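Local coordinates for protein titin (Homo sapiens, PDB 3LCY) that probably serves as a scaffold along the A-band of the muscle sarcomere, as part of the giant filament protein titin, at residues S51-K55 against M68-D74; D74-T79 against T91-L97. All blocks are in the same frame, centred on the assembly; numbering follows the deposited sequence.

Interaction 1. Residues S51-K55 against M68-D74; sequences SRKYK and MTEEQED
Lys53 reaches lengthwise across this contact and ends in a salt-bridge network with Glu70 and Asp74. Beyond CB its chain is fully extended, with CG anti to the backbone N (chi1 -176°), and this straight course carries the ammonium group into the loop that follows strand 62-68. CG lies 3.5 Å from Met68 O and also sits over the centre of the Tyr54 ring, 4.2 Å above its plane, where an apolar methylene suits an aromatic face. CD and CE then run past the carboxylate of Glu70, with CE 3.3 Å from Glu70 OE2. At the tip, NZ donates to Glu70 OE2 at 2.7 Å, on the anti lone pair, and to Asp74 OD2 at 3.0 Å, on the syn side and 19° out of the carboxylate plane. Two acids around one lysine would probably favour its charged form. Asp74 is held in turn: its OD1 accepts from Glu70 N, and a water joins OD2 to Tyr54 OH. Farther back, Met68 N donates to Lys53 O (3.0 Å), while Met68 SD lies 3.7 Å from Lys55 CE. The bridge resembles the basic-to-aspartate pair found at this end of many immunoglobulin variable domains. It ties the residue just before strand 54-58 to the turn leading into strand 76-83, with the Tyr54 side chain resting on Leu65 and Val67 of strand 62-68.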
loop_
_atom_site.group_PDB
_atom_site.type_symbol
_atom_site.label_atom_id
_atom_site.label_comp_id
_atom_site.label_asym_id
_atom_site.label_seq_id
_atom_site.Cartn_x
_atom_site.Cartn_y
_atom_site.Cartn_z
ATOM N N SER A 51 -6.035 -6.328 -19.498
ATOM C CA SER A 51 -7.253 -6.919 -18.965
ATOM C C SER A 51 -8.227 -5.807 -18.613
ATOM O O SER A 51 -8.065 -4.669 -19.054
ATOM C CB SER A 51 -6.944 -7.750 -17.721
ATOM O OG SER A 51 -6.481 -6.926 -16.665
ATOM N N ARG A 52 -9.236 -6.133 -17.815
ATOM C CA ARG A 52 -10.197 -5.131 -17.376
ATOM C C ARG A 52 -9.568 -4.226 -16.324
ATOM O O ARG A 52 -9.901 -3.046 -16.226
ATOM C CB ARG A 52 -11.462 -5.791 -16.827
ATOM C CG ARG A 52 -12.437 -4.813 -16.188
ATOM C CD ARG A 52 -13.770 -5.469 -15.867
ATOM N NE ARG A 52 -14.500 -5.837 -17.077
ATOM C CZ ARG A 52 -15.695 -6.419 -17.084
ATOM N NH1 ARG A 52 -16.306 -6.702 -15.942
ATOM N NH2 ARG A 52 -16.282 -6.717 -18.235
ATOM N N LYS A 53 -8.651 -4.784 -15.542
ATOM C CA LYS A 53 -7.974 -4.018 -14.504
ATOM C C LYS A 53 -6.844 -3.173 -15.084
ATOM O O LYS A 53 -6.646 -2.028 -14.680
ATOM C CB LYS A 53 -7.437 -4.941 -13.409
ATOM C CG LYS A 53 -6.799 -4.199 -12.246
ATOM C CD LYS A 53 -6.266 -5.155 -11.196
ATOM C CE LYS A 53 -5.693 -4.395 -10.011
ATOM N NZ LYS A 53 -5.107 -5.302 -8.984
ATOM N N TYR A 54 -6.100 -3.739 -16.028
ATOM C CA TYR A 54 -5.010 -3.011 -16.666
ATOM C C TYR A 54 -5.332 -2.704 -18.123
ATOM O O TYR A 54 -5.047 -3.508 -19.010
ATOM C CB TYR A 54 -3.705 -3.807 -16.583
ATOM C CG TYR A 54 -3.296 -4.190 -15.179
ATOM C CD1 TYR A 54 -2.867 -3.230 -14.272
ATOM C CD2 TYR A 54 -3.322 -5.516 -14.765
ATOM C CE1 TYR A 54 -2.488 -3.579 -12.989
ATOM C CE2 TYR A 54 -2.945 -5.874 -13.485
ATOM C CZ TYR A 54 -2.529 -4.903 -12.601
ATOM O OH TYR A 54 -2.152 -5.262 -11.328
ATOM N N LYS A 55 -5.927 -1.540 -18.364
ATOM C CA LYS A 55 -6.241 -1.116 -19.724
ATOM C C LYS A 55 -5.024 -0.436 -20.340
ATOM O O LYS A 55 -4.352 0.361 -19.686
ATOM C CB LYS A 55 -7.440 -0.167 -19.728
ATOM C CG LYS A 55 -8.596 -0.619 -18.845
ATOM C CD LYS A 55 -9.784 0.321 -18.975
ATOM C CE LYS A 55 -10.772 0.121 -17.837
ATOM N NZ LYS A 55 -11.242 -1.288 -17.732
ATOM N N MET A 68 -7.275 0.006 -12.613
ATOM C CA MET A 68 -8.499 0.153 -11.865
ATOM C C MET A 68 -8.083 -0.362 -10.514
ATOM O O MET A 68 -8.007 -1.560 -10.289
ATOM C CB MET A 68 -9.605 -0.706 -12.460
ATOM C CG MET A 68 -9.812 -0.508 -13.942
ATOM S SD MET A 68 -10.055 1.199 -14.423
ATOM C CE MET A 68 -11.570 1.586 -13.573
ATOM N N THR A 69 -7.806 0.561 -9.611
ATOM C CA THR A 69 -7.363 0.209 -8.320
ATOM C C THR A 69 -8.396 -0.454 -7.472
ATOM O O THR A 69 -9.492 -0.068 -7.447
ATOM C CB THR A 69 -6.768 1.411 -7.637
ATOM O OG1 THR A 69 -7.787 2.326 -7.274
ATOM C CG2 THR A 69 -5.843 2.069 -8.536
ATOM N N GLU A 70 -7.999 -1.500 -6.788
ATOM C CA GLU A 70 -8.881 -2.194 -5.923
ATOM C C GLU A 70 -8.307 -2.357 -4.551
ATOM O O GLU A 70 -9.007 -2.411 -3.608
ATOM C CB GLU A 70 -9.208 -3.546 -6.503
ATOM C CG GLU A 70 -8.060 -4.215 -7.163
ATOM C CD GLU A 70 -8.283 -5.665 -7.456
ATOM O OE1 GLU A 70 -9.345 -6.165 -7.163
ATOM O OE2 GLU A 70 -7.401 -6.323 -7.980
ATOM N N GLU A 71 -7.000 -2.437 -4.469
ATOM C CA GLU A 71 -6.308 -2.727 -3.236
ATOM C C GLU A 71 -5.070 -1.913 -3.067
ATOM O O GLU A 71 -4.560 -1.387 -3.972
ATOM C CB GLU A 71 -5.985 -4.212 -3.133
ATOM C CG GLU A 71 -4.983 -4.678 -4.123
ATOM C CD GLU A 71 -4.603 -6.105 -4.002
ATOM O OE1 GLU A 71 -5.107 -6.786 -3.143
ATOM O OE2 GLU A 71 -3.800 -6.568 -4.786
ATOM N N GLN A 72 -4.602 -1.821 -1.850
ATOM C CA GLN A 72 -3.448 -1.038 -1.502
ATOM C C GLN A 72 -2.210 -1.435 -2.226
ATOM O O GLN A 72 -1.378 -0.656 -2.459
ATOM C CB GLN A 72 -3.222 -1.059 -0.005
ATOM C CG GLN A 72 -3.869 0.060 0.662
ATOM C CD GLN A 72 -3.835 -0.008 2.136
ATOM O OE1 GLN A 72 -4.020 0.967 2.795
ATOM N NE2 GLN A 72 -3.602 -1.145 2.656
ATOM N N GLU A 73 -2.131 -2.679 -2.586
ATOM C CA GLU A 73 -0.987 -3.229 -3.253
ATOM C C GLU A 73 -0.754 -2.725 -4.680
ATOM O O GLU A 73 0.248 -2.984 -5.258
ATOM C CB GLU A 73 -1.086 -4.729 -3.200
ATOM C CG GLU A 73 -0.723 -5.290 -1.896
ATOM C CD GLU A 73 -1.877 -5.691 -1.051
ATOM O OE1 GLU A 73 -1.812 -6.712 -0.376
ATOM O OE2 GLU A 73 -2.840 -4.969 -1.014
ATOM N N ASP A 74 -1.746 -2.059 -5.240
ATOM C CA ASP A 74 -1.719 -1.477 -6.561
ATOM C C ASP A 74 -0.865 -0.259 -6.592
ATOM O O ASP A 74 -0.552 0.205 -7.621
ATOM C CB ASP A 74 -3.113 -1.100 -7.053
ATOM C CG ASP A 74 -3.949 -2.239 -7.299
ATOM O OD1 ASP A 74 -5.120 -2.127 -7.191
ATOM O OD2 ASP A 74 -3.450 -3.262 -7.591
HETATM O O HOH W 1 -1.517 -3.298 -9.640
#

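Interaction 2. Residues D74-T79 against T91-L97; sequences DEGVYT and TSSKLLL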
loop_
_atom_site.group_PDB
_atom_site.type_symbol
_atom_site.label_atom_id
_atom_site.label_comp_id
_atom_site.label_asym_id
_atom_site.label_seq_id
_atom_site.Cartn_x
_atom_site.Cartn_y
_atom_site.Cartn_z
ATOM N N ASP A 74 -1.746 -2.059 -5.240
ATOM C CA ASP A 74 -1.719 -1.477 -6.561
ATOM C C ASP A 74 -0.865 -0.259 -6.592
ATOM O O ASP A 74 -0.552 0.205 -7.621
ATOM C CB ASP A 74 -3.113 -1.100 -7.053
ATOM C CG ASP A 74 -3.949 -2.239 -7.299
ATOM O OD1 ASP A 74 -5.120 -2.127 -7.191
ATOM O OD2 ASP A 74 -3.450 -3.262 -7.591
ATOM N N GLU A 75 -0.522 0.263 -5.443
ATOM C CA GLU A 75 0.304 1.407 -5.361
ATOM C C GLU A 75 1.720 1.052 -5.758
ATOM O O GLU A 75 2.050 -0.076 -5.854
ATOM C CB GLU A 75 0.265 1.970 -3.961
ATOM C CG GLU A 75 1.251 1.344 -3.011
ATOM C CD GLU A 75 0.839 1.393 -1.606
ATOM O OE1 GLU A 75 1.174 0.506 -0.866
ATOM O OE2 GLU A 75 0.181 2.312 -1.241
ATOM N N GLY A 76 2.551 2.028 -6.029
ATOM C CA GLY A 76 3.892 1.677 -6.383
ATOM C C GLY A 76 4.404 1.896 -7.753
ATOM O O GLY A 76 3.853 2.601 -8.492
ATOM N N VAL A 77 5.521 1.264 -8.065
ATOM C CA VAL A 77 6.170 1.398 -9.363
ATOM C C VAL A 77 5.555 0.716 -10.574
ATOM O O VAL A 77 5.184 -0.434 -10.529
ATOM C CB VAL A 77 7.636 0.937 -9.277
ATOM C CG1 VAL A 77 8.329 1.126 -10.592
ATOM C CG2 VAL A 77 8.361 1.683 -8.203
ATOM N N TYR A 78 5.477 1.464 -11.663
ATOM C CA TYR A 78 4.977 0.974 -12.935
ATOM C C TYR A 78 6.001 1.373 -13.975
ATOM O O TYR A 78 6.454 2.498 -13.991
ATOM C CB TYR A 78 3.601 1.529 -13.264
ATOM C CG TYR A 78 2.517 0.931 -12.427
ATOM C CD1 TYR A 78 1.915 -0.250 -12.790
ATOM C CD2 TYR A 78 2.113 1.538 -11.265
ATOM C CE1 TYR A 78 0.935 -0.798 -12.027
ATOM C CE2 TYR A 78 1.148 0.995 -10.496
ATOM C CZ TYR A 78 0.553 -0.169 -10.883
ATOM O OH TYR A 78 -0.421 -0.704 -10.105
ATOM N N THR A 79 6.366 0.446 -14.838
ATOM C CA THR A 79 7.359 0.714 -15.861
ATOM C C THR A 79 6.877 0.471 -17.278
ATOM O O THR A 79 6.329 -0.570 -17.579
ATOM C CB THR A 79 8.607 -0.135 -15.629
ATOM O OG1 THR A 79 9.136 0.150 -14.338
ATOM C CG2 THR A 79 9.659 0.167 -16.650
ATOM N N THR A 91 10.960 3.898 -18.892
ATOM C CA THR A 91 10.500 5.000 -18.056
ATOM C C THR A 91 9.564 4.501 -16.960
ATOM O O THR A 91 8.674 3.688 -17.210
ATOM C CB THR A 91 9.794 6.085 -18.885
ATOM O OG1 THR A 91 9.174 7.029 -18.004
ATOM C CG2 THR A 91 8.736 5.465 -19.780
ATOM N N SER A 92 9.774 4.992 -15.744
ATOM C CA SER A 92 9.012 4.524 -14.593
ATOM C C SER A 92 8.509 5.665 -13.717
ATOM O O SER A 92 9.126 6.728 -13.647
ATOM C CB SER A 92 9.860 3.566 -13.755
ATOM O OG SER A 92 10.351 2.497 -14.543
ATOM N N SER A 93 7.385 5.429 -13.051
ATOM C CA SER A 93 6.826 6.382 -12.102
ATOM C C SER A 93 5.984 5.621 -11.085
ATOM O O SER A 93 5.748 4.423 -11.245
ATOM C CB SER A 93 5.986 7.440 -12.821
ATOM O OG SER A 93 4.791 6.882 -13.335
ATOM N N LYS A 94 5.539 6.305 -10.039
ATOM C CA LYS A 94 4.796 5.642 -8.975
ATOM C C LYS A 94 3.338 6.076 -8.894
ATOM O O LYS A 94 2.985 7.194 -9.269
ATOM C CB LYS A 94 5.477 5.860 -7.623
ATOM C CG LYS A 94 6.800 5.137 -7.476
ATOM C CD LYS A 94 7.442 5.446 -6.137
ATOM C CE LYS A 94 8.728 4.662 -5.951
ATOM N NZ LYS A 94 9.456 5.077 -4.721
ATOM N N LEU A 95 2.500 5.175 -8.395
ATOM C CA LEU A 95 1.092 5.469 -8.175
ATOM C C LEU A 95 0.835 5.659 -6.687
ATOM O O LEU A 95 1.087 4.759 -5.886
ATOM C CB LEU A 95 0.216 4.340 -8.720
ATOM C CG LEU A 95 -1.282 4.444 -8.424
ATOM C CD1 LEU A 95 -1.834 5.776 -8.906
ATOM C CD2 LEU A 95 -2.042 3.280 -9.047
ATOM N N LEU A 96 0.350 6.838 -6.318
ATOM C CA LEU A 96 0.032 7.128 -4.926
ATOM C C LEU A 96 -1.473 7.050 -4.705
ATOM O O LEU A 96 -2.249 7.686 -5.417
ATOM C CB LEU A 96 0.562 8.506 -4.518
ATOM C CG LEU A 96 2.074 8.664 -4.326
ATOM C CD1 LEU A 96 2.834 8.377 -5.611
ATOM C CD2 LEU A 96 2.397 10.057 -3.818
ATOM N N LEU A 97 -1.881 6.264 -3.717
ATOM C CA LEU A 97 -3.296 6.074 -3.438
ATOM C C LEU A 97 -3.815 7.075 -2.415
ATOM O O LEU A 97 -3.046 7.651 -1.644
ATOM C CB LEU A 97 -3.563 4.651 -2.948
ATOM C CG LEU A 97 -3.202 3.523 -3.914
ATOM C CD1 LEU A 97 -3.536 2.176 -3.298
ATOM C CD2 LEU A 97 -3.919 3.698 -5.242
HETATM O O HOH W 2 0.061 5.080 -1.902
#
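Thr79 OG1 and Ser92 OG meet at 2.7 Å, the shortest polar bond between the two strands. Both oxygens stand anti to their own carbonyl carbons (chi1 -58° in Thr79, -55° in Ser92), which turns them to each other across a non-hydrogen-bonded pair. The strands form the antiparallel F-G hairpin of an I-set immunoglobulin domain. Gly76 pairs with Leu95 and Tyr78 with Ser93 through two backbone bonds each, such as Leu95 N to Gly76 O at 2.9 Å. Gly76 has a positive phi of 112°, and a CB there would be pressed against the preceding carbonyl oxygen, so glycine fits the entry to the strand. On the face with Thr79, Val77 CG2 packs along the methylenes of the extended Lys94 chain, 3.8 Å from its CE. The other face belongs to the domain core: Tyr78 CE2 lies 3.9 Å from Leu95 CB, and the ring also packs on Leu27, Leu65 and Val67. Tyr78 OH donates to Asp74 O at 2.6 Å, in the carbonyl plane and on a lone pair. This is a tyrosine corner, which lets a buried ring settle its hydroxyl on the turn four residues earlier. At the far end Leu97 CG touches Glu75 CB, and Glu75 OE2, salt-bridged to Arg130, takes a hydrogen bond from a water 2.8 Å away that also accepts from Leu97 N.

In the fold
Both contacts belong to the first immunoglobulin domain, and Asp74 joins them: its carboxylate serves interaction 1, while its backbone oxygen serves interaction 2. The former is a surface contact, whose polar bonds are mostly those of charged side chains, with a single backbone bond between the loop before strand 54-58 and the end of strand 62-68. The latter, partly buried and larger in area, is a regular ladder of backbone bonds with one apolar flank turned to the core. Their centres lie about 12 Å apart, and apolar packing connects them, with Thr69 against Leu95 and Leu97. Polar side chains thus fasten the irregular turn, whereas main-chain pairing holds the hairpin that the turn leads into.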